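Local coordinates for protein putative histidinol-phosphate aminotransferase (Erwinia carotovora atroseptica, PDB 3LY1) that binds pyridoxal-5'-phosphate and probably works as an aminotransferase of the histidinol-phosphate type, at residues E92-Y102 and P142-P153. Sequence-based numbering, arbitrary orientation. Where two conformers were deposited one is given.
Sequences EAQLVIPELTY and PSIVYLVNPNNP. With PLP (pyridoxal-5'-phosphate), chain E; EDO (1,2-ethanediol), chain G.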
ATOM      1  N   GLU A  92       6.594  11.692  23.961  1.00 23.67           N
ATOM      2  CA  GLU A  92       5.824  12.064  25.153  0.50 23.04           C
ATOM      3  C   GLU A  92       4.368  11.534  25.144  1.00 22.38           C
ATOM      4  O   GLU A  92       3.699  11.538  26.183  1.00 20.93           O
ATOM      5  CB  GLU A  92       5.877  13.579  25.363  0.50 23.75           C
ATOM      6  CG  GLU A  92       7.272  14.108  25.749  0.50 24.45           C
ATOM      7  CD  GLU A  92       8.310  13.994  24.628  0.50 26.12           C
ATOM      8  OE1 GLU A  92       7.954  14.134  23.431  0.50 24.75           O
ATOM      9  OE2 GLU A  92       9.499  13.772  24.954  0.50 27.89           O
ATOM     10  N   ALA A  93       3.908  11.031  23.996  1.00 19.83           N
ATOM     11  CA  ALA A  93       2.540  10.518  23.836  1.00 18.70           C
ATOM     12  C   ALA A  93       2.276   9.107  24.413  1.00 17.64           C
ATOM     13  O   ALA A  93       3.174   8.242  24.519  1.00 16.53           O
ATOM     14  CB  ALA A  93       2.175  10.539  22.374  1.00 16.88           C
ATOM     15  N   GLN A  94       1.034   8.890  24.821  1.00 16.74           N
ATOM     16  CA  GLN A  94       0.582   7.564  25.243  1.00 16.09           C
ATOM     17  C   GLN A  94      -0.524   7.126  24.292  1.00 15.25           C
ATOM     18  O   GLN A  94      -1.252   7.963  23.771  1.00 15.26           O
ATOM     19  CB  GLN A  94       0.048   7.559  26.681  1.00 16.80           C
ATOM     20  CG  GLN A  94      -1.288   8.265  26.867  1.00 15.98           C
ATOM     21  CD  GLN A  94      -1.976   8.024  28.229  1.00 15.89           C
ATOM     22  OE1 GLN A  94      -2.903   8.755  28.566  1.00 16.33           O
ATOM     23  NE2 GLN A  94      -1.520   7.053  28.998  1.00 14.80           N
ATOM     24  N   LEU A  95      -0.632   5.828  24.072  1.00 14.53           N
ATOM     25  CA  LEU A  95      -1.793   5.257  23.395  1.00 14.16           C
ATOM     26  C   LEU A  95      -2.677   4.672  24.501  1.00 14.76           C
ATOM     27  O   LEU A  95      -2.184   3.910  25.328  1.00 16.40           O
ATOM     28  CB  LEU A  95      -1.366   4.134  22.438  1.00 13.80           C
ATOM     29  CG  LEU A  95      -2.485   3.285  21.848  1.00 14.25           C
ATOM     30  CD1 LEU A  95      -3.164   4.095  20.790  1.00 13.52           C
ATOM     31  CD2 LEU A  95      -1.955   1.948  21.269  1.00 11.78           C
ATOM     32  N   VAL A  96      -3.954   5.027  24.496  1.00 14.59           N
ATOM     33  CA  VAL A  96      -4.945   4.517  25.460  1.00 14.23           C
ATOM     34  C   VAL A  96      -5.867   3.563  24.712  1.00 13.37           C
ATOM     35  O   VAL A  96      -6.497   3.945  23.709  1.00 13.91           O
ATOM     36  CB  VAL A  96      -5.752   5.646  26.136  1.00 13.87           C
ATOM     37  CG1 VAL A  96      -6.823   5.057  27.068  1.00 13.76           C
ATOM     38  CG2 VAL A  96      -4.814   6.569  26.948  1.00 15.48           C
ATOM     39  N   ILE A  97      -5.894   2.310  25.175  1.00 12.58           N
ATOM     40  CA  ILE A  97      -6.686   1.239  24.534  1.00 12.78           C
ATOM     41  C   ILE A  97      -7.303   0.338  25.616  1.00 12.59           C
ATOM     42  O   ILE A  97      -6.733   0.209  26.757  1.00 12.49           O
ATOM     43  CB  ILE A  97      -5.835   0.327  23.592  1.00 11.89           C
ATOM     44  CG1 ILE A  97      -4.415   0.066  24.148  1.00 14.16           C
ATOM     45  CG2 ILE A  97      -5.749   0.929  22.130  1.00 13.09           C
ATOM     46  CD1 ILE A  97      -3.676  -1.160  23.479  1.00 12.36           C
ATOM     47  N   PRO A  98      -8.406  -0.313  25.277  1.00 12.86           N
ATOM     48  CA  PRO A  98      -8.911  -1.477  26.013  1.00 13.39           C
ATOM     49  C   PRO A  98      -7.881  -2.588  25.937  1.00 14.11           C
ATOM     50  O   PRO A  98      -7.159  -2.673  24.946  1.00 15.29           O
ATOM     51  CB  PRO A  98     -10.189  -1.873  25.247  1.00 13.95           C
ATOM     52  CG  PRO A  98     -10.526  -0.693  24.403  1.00 14.06           C
ATOM     53  CD  PRO A  98      -9.210  -0.076  24.055  1.00 12.14           C
ATOM     54  N   GLU A  99      -7.815  -3.425  26.962  1.00 13.75           N
ATOM     55  CA  GLU A  99      -6.777  -4.435  27.049  0.50 14.49           C
ATOM     56  C   GLU A  99      -6.949  -5.468  25.929  1.00 14.81           C
ATOM     57  O   GLU A  99      -5.950  -6.041  25.464  1.00 15.57           O
ATOM     58  CB  GLU A  99      -6.782  -5.111  28.425  0.50 14.60           C
ATOM     59  CG  GLU A  99      -5.700  -6.154  28.591  0.50 14.85           C
ATOM     60  CD  GLU A  99      -5.498  -6.582  30.025  0.50 16.28           C
ATOM     61  OE1 GLU A  99      -6.294  -6.169  30.907  0.50 15.89           O
ATOM     62  OE2 GLU A  99      -4.540  -7.348  30.254  0.50 13.78           O
ATOM     63  N   LEU A 100      -8.196  -5.699  25.520  1.00 13.89           N
ATOM     64  CA  LEU A 100      -8.548  -6.726  24.511  1.00 15.05           C
ATOM     65  C   LEU A 100      -9.193  -6.056  23.284  1.00 14.50           C
ATOM     66  O   LEU A 100     -10.392  -5.742  23.257  1.00 16.21           O
ATOM     67  CB  LEU A 100      -9.505  -7.786  25.071  1.00 15.34           C
ATOM     68  CG  LEU A 100      -9.878  -8.990  24.147  1.00 19.08           C
ATOM     69  CD1 LEU A 100      -8.657  -9.919  23.982  1.00 19.22           C
ATOM     70  CD2 LEU A 100     -11.095  -9.790  24.667  1.00 19.08           C
ATOM     71  N   THR A 101      -8.372  -5.838  22.267  1.00 14.16           N
ATOM     72  CA  THR A 101      -8.778  -5.165  21.068  1.00 15.01           C
ATOM     73  C   THR A 101      -7.839  -5.507  19.886  1.00 15.12           C
ATOM     74  O   THR A 101      -6.973  -6.377  20.004  1.00 16.29           O
ATOM     75  CB  THR A 101      -8.862  -3.608  21.324  1.00 14.50           C
ATOM     76  OG1 THR A 101      -9.607  -3.024  20.262  1.00 13.96           O
ATOM     77  CG2 THR A 101      -7.465  -2.903  21.419  1.00 14.40           C
ATOM     78  N   TYR A 102      -8.017  -4.848  18.748  1.00 14.78           N
ATOM     79  CA  TYR A 102      -7.187  -5.093  17.562  1.00 14.19           C
ATOM     80  C   TYR A 102      -5.769  -4.547  17.797  1.00 14.67           C
ATOM     81  O   TYR A 102      -5.607  -3.362  18.133  1.00 14.02           O
ATOM     82  CB  TYR A 102      -7.833  -4.464  16.330  1.00 14.67           C
ATOM     83  CG  TYR A 102      -7.176  -4.867  15.033  1.00 14.91           C
ATOM     84  CD1 TYR A 102      -7.154  -6.213  14.621  1.00 15.74           C
ATOM     85  CD2 TYR A 102      -6.574  -3.922  14.219  1.00 13.42           C
ATOM     86  CE1 TYR A 102      -6.545  -6.586  13.444  1.00 17.43           C
ATOM     87  CE2 TYR A 102      -5.952  -4.284  13.049  1.00 15.01           C
ATOM     88  CZ  TYR A 102      -5.953  -5.612  12.649  1.00 19.84           C
ATOM     89  OH  TYR A 102      -5.366  -5.962  11.451  1.00 20.67           O
ATOM     90  N   PRO A 142       0.228  14.321  25.489  1.00 19.58           N
ATOM     91  CA  PRO A 142      -0.691  13.937  24.449  1.00 18.33           C
ATOM     92  C   PRO A 142      -1.108  12.448  24.533  1.00 17.53           C
ATOM     93  O   PRO A 142      -0.319  11.583  24.936  1.00 16.50           O
ATOM     94  CB  PRO A 142       0.082  14.218  23.148  1.00 18.86           C
ATOM     95  CG  PRO A 142       1.444  14.606  23.527  1.00 20.23           C
ATOM     96  CD  PRO A 142       1.577  14.631  24.985  1.00 19.40           C
ATOM     97  N   SER A 143      -2.352  12.175  24.165  1.00 16.04           N
ATOM     98  CA  SER A 143      -2.889  10.816  24.174  1.00 16.12           C
ATOM     99  C   SER A 143      -3.514  10.540  22.822  1.00 15.32           C
ATOM    100  O   SER A 143      -4.148  11.424  22.252  1.00 14.41           O
ATOM    101  CB  SER A 143      -4.005  10.632  25.220  1.00 15.83           C
ATOM    102  OG  SER A 143      -3.550  10.821  26.531  1.00 17.56           O
ATOM    103  N   ILE A 144      -3.353   9.309  22.334  1.00 14.35           N
ATOM    104  CA  ILE A 144      -4.151   8.804  21.204  1.00 13.25           C
ATOM    105  C   ILE A 144      -5.032   7.723  21.769  1.00 13.67           C
ATOM    106  O   ILE A 144      -4.539   6.850  22.478  1.00 14.23           O
ATOM    107  CB  ILE A 144      -3.265   8.185  20.090  1.00 12.67           C
ATOM    108  CG1 ILE A 144      -2.241   9.214  19.589  1.00 13.71           C
ATOM    109  CG2 ILE A 144      -4.130   7.612  18.922  1.00 13.23           C
ATOM    110  CD1 ILE A 144      -1.227   8.665  18.580  1.00 15.13           C
ATOM    111  N   VAL A 145      -6.329   7.761  21.461  1.00 12.88           N
ATOM    112  CA  VAL A 145      -7.287   6.785  21.972  1.00 13.29           C
ATOM    113  C   VAL A 145      -7.720   5.991  20.747  1.00 13.98           C
ATOM    114  O   VAL A 145      -8.121   6.594  19.768  1.00 14.80           O
ATOM    115  CB  VAL A 145      -8.530   7.442  22.622  1.00 13.94           C
ATOM    116  CG1 VAL A 145      -9.511   6.333  23.129  1.00 12.95           C
ATOM    117  CG2 VAL A 145      -8.136   8.415  23.743  1.00 13.41           C
ATOM    118  N   TYR A 146      -7.606   4.661  20.784  1.00 13.67           N
ATOM    119  CA  TYR A 146      -7.976   3.807  19.639  1.00 14.15           C
ATOM    120  C   TYR A 146      -9.158   2.926  20.044  1.00 14.10           C
ATOM    121  O   TYR A 146      -9.008   2.062  20.913  1.00 14.04           O
ATOM    122  CB  TYR A 146      -6.758   2.994  19.178  1.00 14.00           C
ATOM    123  CG  TYR A 146      -6.998   1.977  18.081  1.00 15.19           C
ATOM    124  CD1 TYR A 146      -7.496   2.365  16.839  1.00 16.66           C
ATOM    125  CD2 TYR A 146      -6.720   0.630  18.280  1.00 16.61           C
ATOM    126  CE1 TYR A 146      -7.723   1.464  15.839  1.00 17.19           C
ATOM    127  CE2 TYR A 146      -6.912  -0.302  17.253  1.00 14.40           C
ATOM    128  CZ  TYR A 146      -7.442   0.127  16.042  1.00 16.87           C
ATOM    129  OH  TYR A 146      -7.694  -0.755  15.018  1.00 16.45           O
ATOM    130  N   LEU A 147     -10.302   3.179  19.399  1.00 12.56           N
ATOM    131  CA  LEU A 147     -11.592   2.597  19.723  1.00 13.16           C
ATOM    132  C   LEU A 147     -12.098   1.843  18.502  1.00 12.78           C
ATOM    133  O   LEU A 147     -12.409   2.431  17.486  1.00 13.06           O
ATOM    134  CB  LEU A 147     -12.599   3.677  20.100  1.00 13.38           C
ATOM    135  CG  LEU A 147     -12.299   4.597  21.292  1.00 13.73           C
ATOM    136  CD1 LEU A 147     -13.426   5.650  21.422  1.00 13.18           C
ATOM    137  CD2 LEU A 147     -12.102   3.808  22.605  1.00 12.22           C
ATOM    138  N   VAL A 148     -12.104   0.532  18.609  1.00 13.10           N
ATOM    139  CA  VAL A 148     -12.630  -0.342  17.564  1.00 12.48           C
ATOM    140  C   VAL A 148     -14.068  -0.662  17.892  1.00 13.35           C
ATOM    141  O   VAL A 148     -14.380  -1.128  19.020  1.00 12.16           O
ATOM    142  CB  VAL A 148     -11.748  -1.621  17.430  1.00 12.21           C
ATOM    143  CG1 VAL A 148     -12.254  -2.467  16.224  1.00 12.84           C
ATOM    144  CG2 VAL A 148     -10.256  -1.218  17.283  1.00 12.02           C
ATOM    145  N   ASN A 149     -14.953  -0.448  16.909  1.00 12.57           N
ATOM    146  CA  ASN A 149     -16.381  -0.445  17.147  1.00 13.27           C
ATOM    147  C   ASN A 149     -17.097  -0.842  15.884  1.00 12.83           C
ATOM    148  O   ASN A 149     -17.217  -0.019  14.996  1.00 13.17           O
ATOM    149  CB  ASN A 149     -16.886   0.961  17.542  1.00 12.66           C
ATOM    150  CG  ASN A 149     -18.224   0.928  18.267  1.00 15.07           C
ATOM    151  OD1 ASN A 149     -18.557  -0.076  18.944  1.00 15.03           O
ATOM    152  ND2 ASN A 149     -19.037   2.008  18.097  1.00 15.76           N
ATOM    153  N   PRO A 150     -17.583  -2.098  15.785  1.00 14.14           N
ATOM    154  CA  PRO A 150     -17.536  -3.237  16.707  1.00 14.23           C
ATOM    155  C   PRO A 150     -16.123  -3.677  16.984  1.00 14.08           C
ATOM    156  O   PRO A 150     -15.313  -3.596  16.097  1.00 15.32           O
ATOM    157  CB  PRO A 150     -18.268  -4.346  15.935  1.00 14.77           C
ATOM    158  CG  PRO A 150     -19.168  -3.654  14.993  1.00 14.65           C
ATOM    159  CD  PRO A 150     -18.436  -2.378  14.621  1.00 13.19           C
ATOM    160  N   ASN A 151     -15.841  -4.114  18.201  1.00 14.24           N
ATOM    161  CA  ASN A 151     -14.499  -4.537  18.586  1.00 14.62           C
ATOM    162  C   ASN A 151     -14.155  -5.878  17.955  1.00 14.16           C
ATOM    163  O   ASN A 151     -15.019  -6.706  17.778  1.00 14.69           O
ATOM    164  CB  ASN A 151     -14.380  -4.597  20.117  1.00 14.15           C
ATOM    165  CG  ASN A 151     -12.940  -4.758  20.601  1.00 15.61           C
ATOM    166  OD1 ASN A 151     -12.003  -4.189  20.026  1.00 14.08           O
ATOM    167  ND2 ASN A 151     -12.766  -5.514  21.683  1.00 17.74           N
ATOM    168  N   ASN A 152     -12.874  -6.066  17.681  1.00 14.34           N
ATOM    169  CA  ASN A 152     -12.289  -7.330  17.250  1.00 14.66           C
ATOM    170  C   ASN A 152     -11.294  -7.607  18.333  1.00 15.70           C
ATOM    171  O   ASN A 152     -10.385  -6.790  18.545  1.00 15.61           O
ATOM    172  CB  ASN A 152     -11.630  -7.154  15.862  1.00 15.24           C
ATOM    173  CG  ASN A 152     -10.899  -8.416  15.358  1.00 17.50           C
ATOM    174  OD1 ASN A 152     -10.964  -9.474  15.976  1.00 16.48           O
ATOM    175  ND2 ASN A 152     -10.215  -8.298  14.208  1.00 15.91           N
ATOM    176  N   PRO A 153     -11.417  -8.758  19.054  1.00 15.76           N
ATOM    177  CA  PRO A 153     -12.082 -10.012  18.753  1.00 15.61           C
ATOM    178  C   PRO A 153     -13.447 -10.255  19.368  1.00 15.94           C
ATOM    179  O   PRO A 153     -14.076 -11.232  19.001  1.00 15.78           O
ATOM    180  CB  PRO A 153     -11.091 -11.037  19.324  1.00 16.37           C
ATOM    181  CG  PRO A 153     -10.627 -10.380  20.558  1.00 15.59           C
ATOM    182  CD  PRO A 153     -10.442  -8.936  20.150  1.00 15.72           C
TER
HETATM  183  N1  PLP E 500      -9.358  -2.862  11.727  1.00 22.27           N
HETATM  184  C2  PLP E 500      -9.889  -4.005  12.289  1.00 23.66           C
HETATM  185  C2A PLP E 500     -10.712  -3.877  13.547  1.00 21.62           C
HETATM  186  C3  PLP E 500      -9.612  -5.233  11.689  1.00 23.38           C
HETATM  187  O3  PLP E 500     -10.118  -6.360  12.252  1.00 23.50           O
HETATM  188  C4  PLP E 500      -8.806  -5.286  10.530  1.00 29.17           C
HETATM  189  C4A PLP E 500      -8.606  -6.585   9.793  1.00 33.61           C
HETATM  190  O4A PLP E 500      -8.252  -7.531  10.479  1.00 41.58           O
HETATM  191  C5  PLP E 500      -8.269  -4.115   9.983  1.00 23.83           C
HETATM  192  C6  PLP E 500      -8.556  -2.908  10.623  1.00 22.61           C
HETATM  193  C5A PLP E 500      -7.387  -4.116   8.753  1.00 26.61           C
HETATM  194  O4P PLP E 500      -8.025  -4.604   7.558  1.00 24.18           O
HETATM  195  P   PLP E 500      -7.616  -4.050   6.118  1.00 23.16           P
HETATM  196  O1P PLP E 500      -6.177  -3.647   6.055  1.00 23.75           O
HETATM  197  O2P PLP E 500      -8.570  -2.899   5.940  1.00 25.58           O
HETATM  198  O3P PLP E 500      -7.957  -5.235   5.230  1.00 27.13           O
HETATM  199  C1  EDO G   1      -4.435  -4.924  21.964  1.00 38.13           C
HETATM  200  O1  EDO G   1      -3.226  -4.221  21.635  1.00 27.41           O
HETATM  201  C2  EDO G   1      -4.317  -6.462  21.945  1.00 38.00           C
HETATM  202  O2  EDO G   1      -5.361  -7.067  22.777  1.00 38.85           O
HETATM  203  O   HOH W   1     -10.480  -0.398  20.817  1.00 16.11           O
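Gln94 N donates to Pro142 O, the first of four backbone hydrogen bonds that join strands 94-98 and 143-148 as parallel neighbours in the central mixed sheet of the PLP-dependent aminotransferase fold. The last runs from Tyr146 N to Val96 O. The two strands then part, and a water bridges Thr101 OG1, Tyr146 O and Val148 N. Beyond it, the Asn151 amide links the two loops: ND2 donates to Leu100 O (2.9 Å), which lies near the amide plane, while OD1 accepts from Thr101 OG1 (2.7 Å). The Leu100 side chain packs on the Pro153 ring, which follows a cis peptide bond.

Tyr146 runs from the sheet toward the cofactor site. Its CB packs against Ile97 CG2 (3.7 Å) and Leu95 CD1. With CG anti to the backbone N (chi1 175°), the ring turns an edge to segment 92-102. CD2 meets Ile97 CG2 there, and CE2 lies 3.4 Å from Tyr102 O. At the tip, OH is 3.5 Å from Tyr102 CD2, at the edge of that ring, and is hydrogen-bonded to Asp179, which is also hydrogen-bonded to PLP.

Tyr102 lays one ring face over the pyridine, with PLP C3 3.7 Å above the ring plane. Asn152 OD1 is hydrogen-bonded to Arg329; Asn152 ND2 donates to PLP O3 at 2.8 Å, with an N-H...O angle of 154°.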